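Long-range contacts in uncharacterized protein (Pseudomonas aeruginosa, PDB 5BR9), which probably takes part in forming the threonylcarbamoyladenosine modification of tRNA, as a TsaB member of the KAE1/TsaD family: residues 152-157 against 178-183; 121-126 against 173-178. All coordinates share one frame; numbering follows the deposited sequence.

Overall arrangement
Both contacts belong to the half of the chain built on the mixed sheet 142-152, 131-139, 119-125, 168-171, 187-189, and both use the 3-10 run that follows strand 168-171. Interaction 2 is the inner, buried one: 121-126, on the central strand, receives 173-178 through one backbone hydrogen bond, a threonine hydroxyl, an indole N-H and small alanines. Interaction 1 lies farther out, where two loops, 152-157 and 178-183, meet through a salt bridge, prolines and one amide bond. Their centres are 9 Å apart, and Val178 is common to both. Met181 passes between them, its SD 3.3 Å from Trp175 CZ3, while Pro154 rests on Tyr177.

Interaction 1: residues 152-157 against 178-183; sequences LPPERV and VERMPQ
Pro154 sets CG of its ring over one face of the Arg180 guanidinium, toward the rim, 3.6 Å from CZ. A proline suits this place because its compact, apolar, puckered ring can rest a methylene on the face of the cation while the rim keeps its N-H groups for acids. At that rim Arg180 grips Glu155 side-on: NE reaches OE2 at 2.8 Å, nearly in the guanidinium plane, and NH2 reaches OE1 at 3.2 Å. The carboxylate is turned 49° from the guanidinium, so the pair is bidentate but not coplanar. Glu155 CB points away from the other loop; the bend at chi2 (81°) turns CD back toward the arginine. NH1 of Arg180 makes a second salt bridge, to Asp129, so the cation links three pieces of chain.

Deeper in, Val157 CG2 meets Met181 CG at 3.9 Å, the thioether chain running extended past the branched valine toward Trp175. Pro182 sets its CG 3.2 Å from Val157 O. The same carbonyl accepts a nearly straight bond from Gln183 NE2 (3.1 Å, 170°), which approaches from above the carbonyl plane. This is loop-to-loop closure at the edge of an α/β domain: the turn leaving strand 142-152 is clasped to the connection between strands 168-171 and 187-189, with apolar contacts inside and a salt bridge outside.

Interaction 2: residues 121-126 against 173-178; sequences AAAIDA and TGWGYV
Trp175 turns its indole so that NE1 faces strand 119-125 and donates to Ala121 O at 3.0 Å. The bond is bent, and the oxygen lies 16° out of the ring plane. Ala123 CB sits over one face of the indole, 3.7 Å from CD1, whereas Ala121 CB comes in at the edge, 3.7 Å from CZ2. Methyl side chains suit both positions, since they let the broad ring come close enough to reach a strand carbonyl. Met181, Pro185 and Leu188 also touch the indole, and the bond to Ala121 gives its buried N-H an acceptor.

Gly174 lies directly against the strand, its N donating to Ala123 O at 2.8 Å from above the carbonyl plane. Glycine suits the place, because a side chain would point at the strand, and its backbone comes right up to Ala123 and Ile124. One residue earlier, Thr173 carries OG1 between its backbone N and carbonyl carbon (chi1 61°), where it accepts an almost straight bond from Asp125 N at 3.1 Å. The hydroxyl thus takes up a strand N-H beside the glycine.

At the outer end, the Asp125 and Tyr177 side chains cross at about a right angle, the carboxylate and ring planes 52° apart. Asp125 OD2 meets the ring edge, 3.2 Å from CE2. One water joins OD1 to the tyrosine OH, and a second lies between that OH and OD2.

Beyond the end of the parallel neighbour strand 168-171, the chain turns into a 3-10 run lying against strand 119-125. Strand order 3-2-1-4-5, with the first three strands antiparallel, is that of the RNase H-like fold of ASKHA (actin-like ATPase) domains, consistent with the TsaB family.

Interaction 1: residues 152-157 against 178-183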
loop_
_atom_site.group_PDB
_atom_site.type_symbol
_atom_site.label_atom_id
_atom_site.label_comp_id
_atom_site.label_asym_id
_atom_site.label_seq_id
_atom_site.Cartn_x
_atom_site.Cartn_y
_atom_site.Cartn_z
ATOM N N LEU A 152 -13.894 -17.519 -11.374
ATOM C CA LEU A 152 -14.761 -18.642 -11.706
ATOM C C LEU A 152 -14.131 -19.971 -11.347
ATOM O O LEU A 152 -12.913 -20.109 -11.445
ATOM C CB LEU A 152 -15.050 -18.647 -13.211
ATOM C CG LEU A 152 -15.779 -17.498 -13.897
ATOM C CD1 LEU A 152 -15.519 -17.563 -15.404
ATOM C CD2 LEU A 152 -17.262 -17.571 -13.614
ATOM N N PRO A 153 -14.963 -20.973 -10.994
ATOM C CA PRO A 153 -14.473 -22.352 -11.013
ATOM C C PRO A 153 -13.982 -22.630 -12.430
ATOM O O PRO A 153 -14.624 -22.207 -13.389
ATOM C CB PRO A 153 -15.712 -23.190 -10.700
ATOM C CG PRO A 153 -16.700 -22.245 -10.139
ATOM C CD PRO A 153 -16.413 -20.912 -10.757
ATOM N N PRO A 154 -12.861 -23.331 -12.566
ATOM C CA PRO A 154 -12.318 -23.620 -13.894
ATOM C C PRO A 154 -13.335 -24.302 -14.824
ATOM O O PRO A 154 -13.292 -24.085 -16.043
ATOM C CB PRO A 154 -11.126 -24.532 -13.589
ATOM C CG PRO A 154 -11.401 -25.076 -12.204
ATOM C CD PRO A 154 -12.087 -23.962 -11.488
ATOM N N GLU A 155 -14.260 -25.061 -14.240
ATOM C CA GLU A 155 -15.328 -25.749 -14.975
ATOM C C GLU A 155 -16.262 -24.819 -15.743
ATOM O O GLU A 155 -17.040 -25.267 -16.581
ATOM C CB GLU A 155 -16.188 -26.595 -14.010
ATOM C CG GLU A 155 -15.526 -27.873 -13.529
ATOM C CD GLU A 155 -14.548 -27.650 -12.374
ATOM O OE1 GLU A 155 -14.391 -26.487 -11.924
ATOM O OE2 GLU A 155 -13.939 -28.647 -11.919
ATOM N N ARG A 156 -16.230 -23.531 -15.429
ATOM C CA ARG A 156 -17.215 -22.639 -15.997
ATOM C C ARG A 156 -16.616 -21.620 -16.952
ATOM O O ARG A 156 -17.377 -20.886 -17.576
ATOM C CB ARG A 156 -17.986 -21.933 -14.886
ATOM C CG ARG A 156 -18.929 -22.856 -14.111
ATOM C CD ARG A 156 -19.667 -22.097 -13.021
ATOM N NE ARG A 156 -20.522 -21.048 -13.572
ATOM C CZ ARG A 156 -20.743 -19.876 -12.981
ATOM N NH1 ARG A 156 -20.162 -19.598 -11.817
ATOM N NH2 ARG A 156 -21.536 -18.978 -13.558
ATOM N N VAL A 157 -15.283 -21.576 -17.090
ATOM C CA VAL A 157 -14.678 -20.555 -17.951
ATOM C C VAL A 157 -15.053 -20.824 -19.404
ATOM O O VAL A 157 -15.209 -21.983 -19.818
ATOM C CB VAL A 157 -13.128 -20.451 -17.812
ATOM C CG1 VAL A 157 -12.714 -20.126 -16.383
ATOM C CG2 VAL A 157 -12.428 -21.682 -18.347
ATOM N N VAL A 178 -6.119 -26.471 -16.358
ATOM C CA VAL A 178 -6.622 -26.752 -17.705
ATOM C C VAL A 178 -7.443 -28.066 -17.800
ATOM O O VAL A 178 -8.452 -28.129 -18.518
ATOM C CB VAL A 178 -5.448 -26.748 -18.731
ATOM C CG1 VAL A 178 -4.397 -27.815 -18.394
ATOM C CG2 VAL A 178 -5.974 -26.905 -20.139
ATOM N N GLU A 179 -7.049 -29.098 -17.058
ATOM C CA GLU A 179 -7.700 -30.406 -17.188
ATOM C C GLU A 179 -9.133 -30.366 -16.663
ATOM O O GLU A 179 -9.902 -31.286 -16.921
ATOM C CB GLU A 179 -6.892 -31.490 -16.462
ATOM C CG GLU A 179 -5.537 -31.728 -17.110
ATOM C CD GLU A 179 -4.838 -32.984 -16.626
ATOM O OE1 GLU A 179 -5.377 -33.660 -15.725
ATOM O OE2 GLU A 179 -3.724 -33.273 -17.129
ATOM N N ARG A 180 -9.486 -29.296 -15.945
ATOM C CA ARG A 180 -10.839 -29.112 -15.406
ATOM C C ARG A 180 -11.706 -28.121 -16.202
ATOM O O ARG A 180 -12.878 -27.909 -15.881
ATOM C CB ARG A 180 -10.762 -28.647 -13.946
ATOM C CG ARG A 180 -10.356 -29.755 -12.966
ATOM C CD ARG A 180 -10.134 -29.209 -11.548
ATOM N NE ARG A 180 -11.314 -28.517 -11.031
ATOM C CZ ARG A 180 -11.345 -27.840 -9.887
ATOM N NH1 ARG A 180 -10.256 -27.760 -9.129
ATOM N NH2 ARG A 180 -12.463 -27.234 -9.498
ATOM N N MET A 181 -11.129 -27.494 -17.219
ATOM C CA MET A 181 -11.851 -26.516 -18.035
ATOM C C MET A 181 -12.663 -27.214 -19.142
ATOM O O MET A 181 -12.299 -28.303 -19.579
ATOM C CB MET A 181 -10.856 -25.514 -18.643
ATOM C CG MET A 181 -10.096 -24.712 -17.603
ATOM S SD MET A 181 -8.900 -23.598 -18.356
ATOM C CE MET A 181 -8.402 -22.553 -16.969
ATOM N N PRO A 182 -13.760 -26.588 -19.604
ATOM C CA PRO A 182 -14.578 -27.229 -20.650
ATOM C C PRO A 182 -13.977 -27.161 -22.057
ATOM O O PRO A 182 -14.509 -27.800 -22.956
ATOM C CB PRO A 182 -15.894 -26.446 -20.597
ATOM C CG PRO A 182 -15.501 -25.109 -20.081
ATOM C CD PRO A 182 -14.360 -25.329 -19.127
ATOM N N GLN A 183 -12.917 -26.379 -22.248
ATOM C CA GLN A 183 -12.152 -26.419 -23.493
ATOM C C GLN A 183 -10.704 -26.064 -23.196
ATOM O O GLN A 183 -10.397 -25.569 -22.110
ATOM C CB GLN A 183 -12.738 -25.462 -24.547
ATOM C CG GLN A 183 -12.632 -23.986 -24.192
ATOM C CD GLN A 183 -13.698 -23.519 -23.215
ATOM O OE1 GLN A 183 -14.882 -23.781 -23.411
ATOM N NE2 GLN A 183 -13.283 -22.806 -22.163
#

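Interaction 2: residues 121-126 against 173-178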
loop_
_atom_site.group_PDB
_atom_site.type_symbol
_atom_site.label_atom_id
_atom_site.label_comp_id
_atom_site.label_asym_id
_atom_site.label_seq_id
_atom_site.Cartn_x
_atom_site.Cartn_y
_atom_site.Cartn_z
ATOM N N ALA A 121 -6.751 -16.222 -24.069
ATOM C CA ALA A 121 -7.532 -16.415 -22.860
ATOM C C ALA A 121 -6.553 -16.331 -21.677
ATOM O O ALA A 121 -5.709 -17.197 -21.499
ATOM C CB ALA A 121 -8.282 -17.763 -22.896
ATOM N N ALA A 122 -6.632 -15.249 -20.915
ATOM C CA ALA A 122 -5.768 -15.063 -19.762
ATOM C C ALA A 122 -6.427 -15.644 -18.515
ATOM O O ALA A 122 -7.604 -15.419 -18.263
ATOM C CB ALA A 122 -5.447 -13.597 -19.579
ATOM N N ALA A 123 -5.666 -16.418 -17.756
ATOM C CA ALA A 123 -6.164 -17.005 -16.523
ATOM C C ALA A 123 -5.101 -16.914 -15.452
ATOM O O ALA A 123 -3.979 -17.372 -15.651
ATOM C CB ALA A 123 -6.589 -18.481 -16.733
ATOM N N ILE A 124 -5.473 -16.318 -14.322
ATOM C CA ILE A 124 -4.593 -16.151 -13.173
ATOM C C ILE A 124 -5.199 -16.881 -11.991
ATOM O O ILE A 124 -6.380 -16.712 -11.685
ATOM C CB ILE A 124 -4.369 -14.650 -12.852
ATOM C CG1 ILE A 124 -3.596 -13.969 -13.990
ATOM C CG2 ILE A 124 -3.658 -14.495 -11.515
ATOM C CD1 ILE A 124 -3.487 -12.453 -13.843
ATOM N N ASP A 125 -4.385 -17.670 -11.308
ATOM C CA ASP A 125 -4.856 -18.447 -10.184
ATOM C C ASP A 125 -5.437 -17.512 -9.140
ATOM O O ASP A 125 -4.855 -16.488 -8.836
ATOM C CB ASP A 125 -3.732 -19.264 -9.550
ATOM C CG ASP A 125 -4.260 -20.296 -8.576
ATOM O OD1 ASP A 125 -3.497 -20.791 -7.730
ATOM O OD2 ASP A 125 -5.468 -20.576 -8.623
ATOM N N ALA A 126 -6.623 -17.841 -8.652
ATOM C CA ALA A 126 -7.238 -17.105 -7.552
ATOM C C ALA A 126 -7.221 -18.002 -6.336
ATOM O O ALA A 126 -6.883 -19.185 -6.425
ATOM C CB ALA A 126 -8.669 -16.679 -7.896
ATOM N N THR A 173 -0.993 -18.411 -14.866
ATOM C CA THR A 173 -0.917 -19.493 -13.883
ATOM C C THR A 173 -2.253 -20.197 -13.661
ATOM O O THR A 173 -2.293 -21.300 -13.110
ATOM C CB THR A 173 -0.440 -18.973 -12.519
ATOM O OG1 THR A 173 -1.377 -17.998 -12.038
ATOM C CG2 THR A 173 0.963 -18.330 -12.627
ATOM N N GLY A 174 -3.342 -19.550 -14.071
ATOM C CA GLY A 174 -4.667 -20.154 -14.001
ATOM C C GLY A 174 -4.776 -21.409 -14.858
ATOM O O GLY A 174 -5.636 -22.259 -14.637
ATOM N N TRP A 175 -3.895 -21.525 -15.843
ATOM C CA TRP A 175 -3.923 -22.653 -16.749
ATOM C C TRP A 175 -3.384 -23.921 -16.108
ATOM O O TRP A 175 -3.449 -24.989 -16.719
ATOM C CB TRP A 175 -3.178 -22.301 -18.043
ATOM C CG TRP A 175 -4.053 -21.386 -18.865
ATOM C CD1 TRP A 175 -4.002 -20.018 -18.916
ATOM C CD2 TRP A 175 -5.162 -21.776 -19.684
ATOM N NE1 TRP A 175 -4.997 -19.536 -19.733
ATOM C CE2 TRP A 175 -5.727 -20.595 -20.214
ATOM C CE3 TRP A 175 -5.735 -23.009 -20.022
ATOM C CZ2 TRP A 175 -6.829 -20.613 -21.070
ATOM C CZ3 TRP A 175 -6.828 -23.026 -20.888
ATOM C CH2 TRP A 175 -7.365 -21.834 -21.394
ATOM N N GLY A 176 -2.924 -23.818 -14.854
ATOM C CA GLY A 176 -2.652 -25.003 -14.055
ATOM C C GLY A 176 -3.911 -25.848 -13.902
ATOM O O GLY A 176 -3.834 -27.054 -13.709
ATOM N N TYR A 177 -5.079 -25.230 -14.082
ATOM C CA TYR A 177 -6.355 -25.936 -13.967
ATOM C C TYR A 177 -6.944 -26.387 -15.320
ATOM O O TYR A 177 -8.138 -26.663 -15.413
ATOM C CB TYR A 177 -7.397 -25.056 -13.259
ATOM C CG TYR A 177 -7.139 -24.732 -11.804
ATOM C CD1 TYR A 177 -7.743 -25.477 -10.798
ATOM C CD2 TYR A 177 -6.310 -23.679 -11.431
ATOM C CE1 TYR A 177 -7.529 -25.193 -9.478
ATOM C CE2 TYR A 177 -6.087 -23.391 -10.108
ATOM C CZ TYR A 177 -6.703 -24.150 -9.131
ATOM O OH TYR A 177 -6.493 -23.875 -7.800
ATOM N N VAL A 178 -6.119 -26.471 -16.358
ATOM C CA VAL A 178 -6.622 -26.752 -17.705
ATOM C C VAL A 178 -7.443 -28.066 -17.800
ATOM O O VAL A 178 -8.452 -28.129 -18.518
ATOM C CB VAL A 178 -5.448 -26.748 -18.731
ATOM C CG1 VAL A 178 -4.397 -27.815 -18.394
ATOM C CG2 VAL A 178 -5.974 -26.905 -20.139
HETATM O O HOH W 1 -7.357 -21.604 -7.448
HETATM O O HOH W 2 -3.936 -23.322 -6.789
#